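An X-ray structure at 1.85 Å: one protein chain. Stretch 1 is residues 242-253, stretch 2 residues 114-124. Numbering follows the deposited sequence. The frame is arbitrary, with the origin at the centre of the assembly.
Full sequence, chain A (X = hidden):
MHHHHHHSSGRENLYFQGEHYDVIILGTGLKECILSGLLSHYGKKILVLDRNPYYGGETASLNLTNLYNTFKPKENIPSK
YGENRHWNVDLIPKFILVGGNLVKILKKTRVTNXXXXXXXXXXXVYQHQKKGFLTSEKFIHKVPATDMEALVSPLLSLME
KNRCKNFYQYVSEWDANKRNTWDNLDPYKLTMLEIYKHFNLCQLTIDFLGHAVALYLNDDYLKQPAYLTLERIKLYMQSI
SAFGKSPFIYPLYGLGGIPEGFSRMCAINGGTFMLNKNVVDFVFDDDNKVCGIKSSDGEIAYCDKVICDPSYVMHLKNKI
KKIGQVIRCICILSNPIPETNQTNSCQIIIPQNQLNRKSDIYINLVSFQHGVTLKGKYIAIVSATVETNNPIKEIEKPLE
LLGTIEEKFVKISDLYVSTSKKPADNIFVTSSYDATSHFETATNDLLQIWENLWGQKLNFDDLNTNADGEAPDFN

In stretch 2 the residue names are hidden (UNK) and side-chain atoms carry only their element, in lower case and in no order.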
# COMPACT_ATOMS: atom_id res chain seq x y z
N ALA A 242 15.59 -10.61 6.20
CA ALA A 242 16.21 -9.28 6.35
C ALA A 242 16.14 -8.81 7.82
O ALA A 242 17.18 -8.65 8.47
CB ALA A 242 15.57 -8.28 5.43
N PHE A 243 14.92 -8.64 8.34
CA PHE A 243 14.71 -8.09 9.69
C PHE A 243 14.06 -9.06 10.69
O PHE A 243 13.81 -8.69 11.83
CB PHE A 243 13.85 -6.82 9.60
CG PHE A 243 14.42 -5.75 8.70
CD1 PHE A 243 15.12 -4.67 9.23
CD2 PHE A 243 14.25 -5.81 7.32
CE1 PHE A 243 15.65 -3.67 8.39
CE2 PHE A 243 14.77 -4.83 6.49
CZ PHE A 243 15.46 -3.75 7.02
N GLY A 244 13.72 -10.27 10.27
CA GLY A 244 13.14 -11.27 11.19
C GLY A 244 11.69 -11.13 11.66
O GLY A 244 10.92 -12.11 11.59
N LYS A 245 11.33 -9.96 12.17
CA LYS A 245 10.08 -9.76 12.84
C LYS A 245 8.89 -9.88 11.87
O LYS A 245 7.85 -10.44 12.22
CB LYS A 245 10.05 -8.39 13.54
CG LYS A 245 11.18 -8.19 14.59
CD LYS A 245 10.81 -7.07 15.57
CE LYS A 245 11.76 -7.02 16.78
NZ LYS A 245 13.09 -6.62 16.36
N SER A 246 9.04 -9.30 10.68
CA SER A 246 8.04 -9.41 9.62
C SER A 246 8.72 -9.13 8.29
O SER A 246 9.88 -8.69 8.26
CB SER A 246 6.90 -8.41 9.86
OG SER A 246 7.22 -7.11 9.39
N PRO A 247 8.02 -9.37 7.16
CA PRO A 247 8.61 -9.03 5.86
C PRO A 247 8.30 -7.60 5.40
O PRO A 247 8.51 -7.28 4.24
CB PRO A 247 7.97 -10.06 4.91
CG PRO A 247 6.64 -10.32 5.51
CD PRO A 247 6.75 -10.11 7.00
N PHE A 248 7.82 -6.75 6.30
CA PHE A 248 7.43 -5.38 5.94
C PHE A 248 8.26 -4.33 6.66
O PHE A 248 8.63 -4.52 7.83
CB PHE A 248 5.95 -5.11 6.25
CG PHE A 248 5.02 -6.02 5.52
CD1 PHE A 248 4.63 -5.74 4.22
CD2 PHE A 248 4.55 -7.17 6.14
CE1 PHE A 248 3.79 -6.63 3.54
CE2 PHE A 248 3.70 -8.04 5.45
CZ PHE A 248 3.32 -7.76 4.17
N ILE A 249 8.52 -3.23 5.95
CA ILE A 249 9.20 -2.05 6.51
C ILE A 249 8.39 -0.79 6.27
O ILE A 249 7.48 -0.75 5.42
CB ILE A 249 10.63 -1.86 5.94
CG1 ILE A 249 10.62 -1.76 4.40
CG2 ILE A 249 11.51 -3.01 6.42
CD1 ILE A 249 12.03 -1.51 3.79
N TYR A 250 8.77 0.24 7.02
CA TYR A 250 8.12 1.54 6.97
C TYR A 250 9.16 2.56 7.42
O TYR A 250 9.99 2.25 8.29
CB TYR A 250 6.93 1.52 7.91
CG TYR A 250 5.98 2.71 7.94
CD1 TYR A 250 5.12 2.99 6.88
CD2 TYR A 250 5.86 3.48 9.09
CE1 TYR A 250 4.23 4.03 6.97
CE2 TYR A 250 4.97 4.52 9.18
CZ TYR A 250 4.17 4.80 8.13
OH TYR A 250 3.28 5.85 8.28
N PRO A 251 9.20 3.73 6.79
CA PRO A 251 10.25 4.67 7.13
C PRO A 251 10.04 5.35 8.45
O PRO A 251 8.91 5.60 8.83
CB PRO A 251 10.19 5.72 6.01
CG PRO A 251 9.22 5.24 5.02
CD PRO A 251 8.38 4.18 5.66
N LEU A 252 11.14 5.67 9.12
CA LEU A 252 11.08 6.54 10.27
C LEU A 252 10.41 7.85 9.85
O LEU A 252 10.78 8.46 8.84
CB LEU A 252 12.49 6.78 10.83
CG LEU A 252 12.65 7.59 12.11
CD1 LEU A 252 11.91 6.92 13.25
CD2 LEU A 252 14.13 7.76 12.46
N TYR A 253 9.41 8.28 10.62
CA TYR A 253 8.64 9.50 10.35
C TYR A 253 7.58 9.30 9.26
O TYR A 253 6.87 10.24 8.92
CB TYR A 253 9.53 10.71 10.00
CG TYR A 253 10.67 10.91 10.94
CD1 TYR A 253 10.45 11.04 12.31
CD2 TYR A 253 11.98 10.97 10.47
CE1 TYR A 253 11.51 11.22 13.19
CE2 TYR A 253 13.04 11.16 11.34
CZ TYR A 253 12.80 11.28 12.69
OH TYR A 253 13.85 11.46 13.57
N UNK A 114 17.96 8.56 1.79
CA UNK A 114 17.35 9.73 2.41
C UNK A 114 16.38 9.29 3.51
O UNK A 114 15.87 10.13 4.25
c UNK A 114 19.04 12.43 -1.64
c UNK A 114 18.04 11.55 -2.00
c UNK A 114 19.27 12.72 -0.30
c UNK A 114 17.24 10.96 -1.01
c UNK A 114 18.47 12.11 0.68
c UNK A 114 17.45 11.22 0.33
o UNK A 114 19.82 13.02 -2.62
c UNK A 114 16.59 10.58 1.39
N UNK A 115 16.11 7.99 3.60
CA UNK A 115 15.18 7.46 4.58
C UNK A 115 15.86 6.45 5.49
O UNK A 115 16.83 5.80 5.11
c UNK A 115 11.86 8.02 3.46
c UNK A 115 14.01 6.77 3.87
c UNK A 115 13.10 6.95 1.55
c UNK A 115 13.22 7.65 2.89
N UNK A 116 15.32 6.34 6.70
CA UNK A 116 15.74 5.34 7.66
C UNK A 116 14.56 4.35 7.73
O UNK A 116 13.43 4.78 7.89
c UNK A 116 15.96 6.00 9.01
o UNK A 116 17.46 7.40 10.86
c UNK A 116 16.89 5.27 9.95
o UNK A 116 17.85 5.63 12.10
c UNK A 116 17.44 6.16 11.05
N UNK A 117 14.84 3.06 7.57
CA UNK A 117 13.81 2.03 7.49
C UNK A 117 13.77 1.24 8.78
O UNK A 117 14.82 0.83 9.30
c UNK A 117 12.33 3.24 2.20
c UNK A 117 12.87 2.09 4.31
n UNK A 117 14.62 2.95 3.19
c UNK A 117 14.12 1.08 6.33
c UNK A 117 10.60 2.23 3.56
c UNK A 117 11.01 2.95 2.43
c UNK A 117 14.05 1.80 5.04
c UNK A 117 13.25 2.80 3.15
c UNK A 117 15.09 2.35 4.34
c UNK A 117 11.51 1.81 4.51
N UNK A 118 12.57 1.01 9.29
CA UNK A 118 12.40 0.18 10.46
C UNK A 118 11.37 -0.89 10.18
O UNK A 118 10.34 -0.63 9.53
c UNK A 118 14.15 1.34 12.85
c UNK A 118 12.47 3.22 12.85
c UNK A 118 11.98 1.05 11.65
c UNK A 118 13.06 2.07 12.06
N UNK A 119 11.64 -2.10 10.66
CA UNK A 119 10.75 -3.24 10.42
C UNK A 119 9.44 -3.05 11.16
O UNK A 119 9.40 -2.51 12.27
c UNK A 119 10.66 -5.79 10.30
c UNK A 119 11.43 -4.60 10.83
c UNK A 119 11.58 -4.71 12.35
N UNK A 120 8.37 -3.50 10.53
CA UNK A 120 7.09 -3.59 11.17
C UNK A 120 7.12 -4.81 12.06
O UNK A 120 7.51 -5.88 11.63
c UNK A 120 5.89 -2.35 9.33
c UNK A 120 5.97 -3.69 10.12
c UNK A 120 4.62 -3.99 10.76
N UNK A 121 6.73 -4.64 13.31
CA UNK A 121 7.06 -5.64 14.33
C UNK A 121 6.23 -6.91 14.26
O UNK A 121 6.65 -7.95 14.78
o UNK A 121 7.33 -3.84 18.26
c UNK A 121 8.24 -3.62 17.44
c UNK A 121 8.10 -4.03 15.98
c UNK A 121 7.01 -5.05 15.74
o UNK A 121 9.30 -3.05 17.77
N UNK A 122 5.06 -6.86 13.62
CA UNK A 122 4.29 -8.07 13.46
C UNK A 122 3.27 -8.05 12.36
O UNK A 122 2.81 -7.01 11.92
N UNK A 123 2.93 -9.25 11.91
CA UNK A 123 1.95 -9.47 10.86
C UNK A 123 0.91 -10.43 11.41
O UNK A 123 1.28 -11.51 11.91
c UNK A 123 2.62 -10.14 9.67
o UNK A 123 3.85 -9.52 9.34
N UNK A 124 -0.36 -10.03 11.34
CA UNK A 124 -1.48 -10.76 11.92
C UNK A 124 -2.54 -10.98 10.85
O UNK A 124 -2.67 -10.18 9.89
c UNK A 124 0.74 -9.93 16.35
c UNK A 124 -0.32 -10.84 16.36
c UNK A 124 -0.08 -9.03 14.28
c UNK A 124 -1.23 -10.85 15.32
o UNK A 124 1.65 -9.94 17.41
c UNK A 124 0.87 -9.02 15.33
c UNK A 124 -2.10 -10.01 13.11
c UNK A 124 -1.14 -9.95 14.28
O HOH W 1 13.30 8.33 7.38
O HOH W 2 6.73 -10.53 15.00
O HOH W 3 5.40 -11.25 11.33

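Position 114 carries one carbon followed by a six-carbon ring bearing one oxygen; it stays clear of stretch 1. A phenol ring on a single carbon is tyrosine, Y114. At position 115 there are four carbons, forked at the second, one terminal carbon lying 3.8 Å from P251 CB. The fork at the second carbon identifies leucine, L115, and the touching methyl is CD2.

Position 116 has three carbons, the third carrying two oxygens. One of these oxygens lies 3.7 Å from L252 CD2, while the backbone O accepts a hydrogen bond from L252 N at 2.7 Å. A carboxylate after two further carbons is glutamate, E116. Its N also donates to water 1, which in turn donates to L252 O, each leg 2.9 Å.

Position 117 shows one carbon and then fused five- and six-membered rings holding eight carbons and one nitrogen. P251 CB lies over one face of these rings; P251 CG is 3.6 Å from one carbon of the six-membered ring, and I249 CD1 approaches another obliquely at 3.4 Å. The fused rings are an indole and the residue is tryptophan, W117, the two carbons being CZ3 and CE3 respectively.

Position 118 again has four carbons forked at the second, one terminal carbon 3.8 Å from L252 CD1: leucine, L118, touching through CD1. Its backbone pairs with Y250 in both directions, L118 N to Y250 O at 3.0 Å and Y250 N to L118 O at 3.1 Å.

At position 119 one carbon carries two more, a fork at the first carbon. One of the two packs 3.4 Å from F243 CB and also 3.4 Å from F248 O, filling space beside the loop that leads into the strand. The residue is valine, V119, and the touching methyl is CG2. Position 120 has the same three-carbon fork. Its CB is 4.1 Å from F248 CB, its backbone N donates to F248 O at 2.9 Å, and its backbone O receives S246 OG at 2.6 Å; it is also valine, V120.

Position 121 has three carbons ending in two oxygens, the second carbon 4.1 Å from K245 CD: glutamate, E121, that carbon being CG. Position 122 has no side-chain atoms and is glycine, G122; an ideal CB here would clash with the ring at position 124. Position 123 holds one carbon and one oxygen, the oxygen 3.3 Å from S246 CB and near the plane of the F248 ring, at its edge: serine, S123. Position 124 repeats the single carbon and oxygen-bearing six-carbon ring, out of reach of stretch 1, and is tyrosine, Y124.

The contact rests on an antiparallel pairing in which I249, Y250 and P251 oppose V119, L118 and W117. Backbone hydrogen bonds set the register, and P251, lacking an amide hydrogen, sits at a non-hydrogen-bonded position where none is needed toward W117. P251 and W117 pack on one face of the sheet; Y250 and L118 occupy the other. Beyond the strand, S246 OG links the two stretches, giving its proton to V120 O while accepting F248 N at 3.2 Å, and water 2 bridges K245 O and E121 O.

Stretch 2, residues 114-124: YLEWLVVEGSY
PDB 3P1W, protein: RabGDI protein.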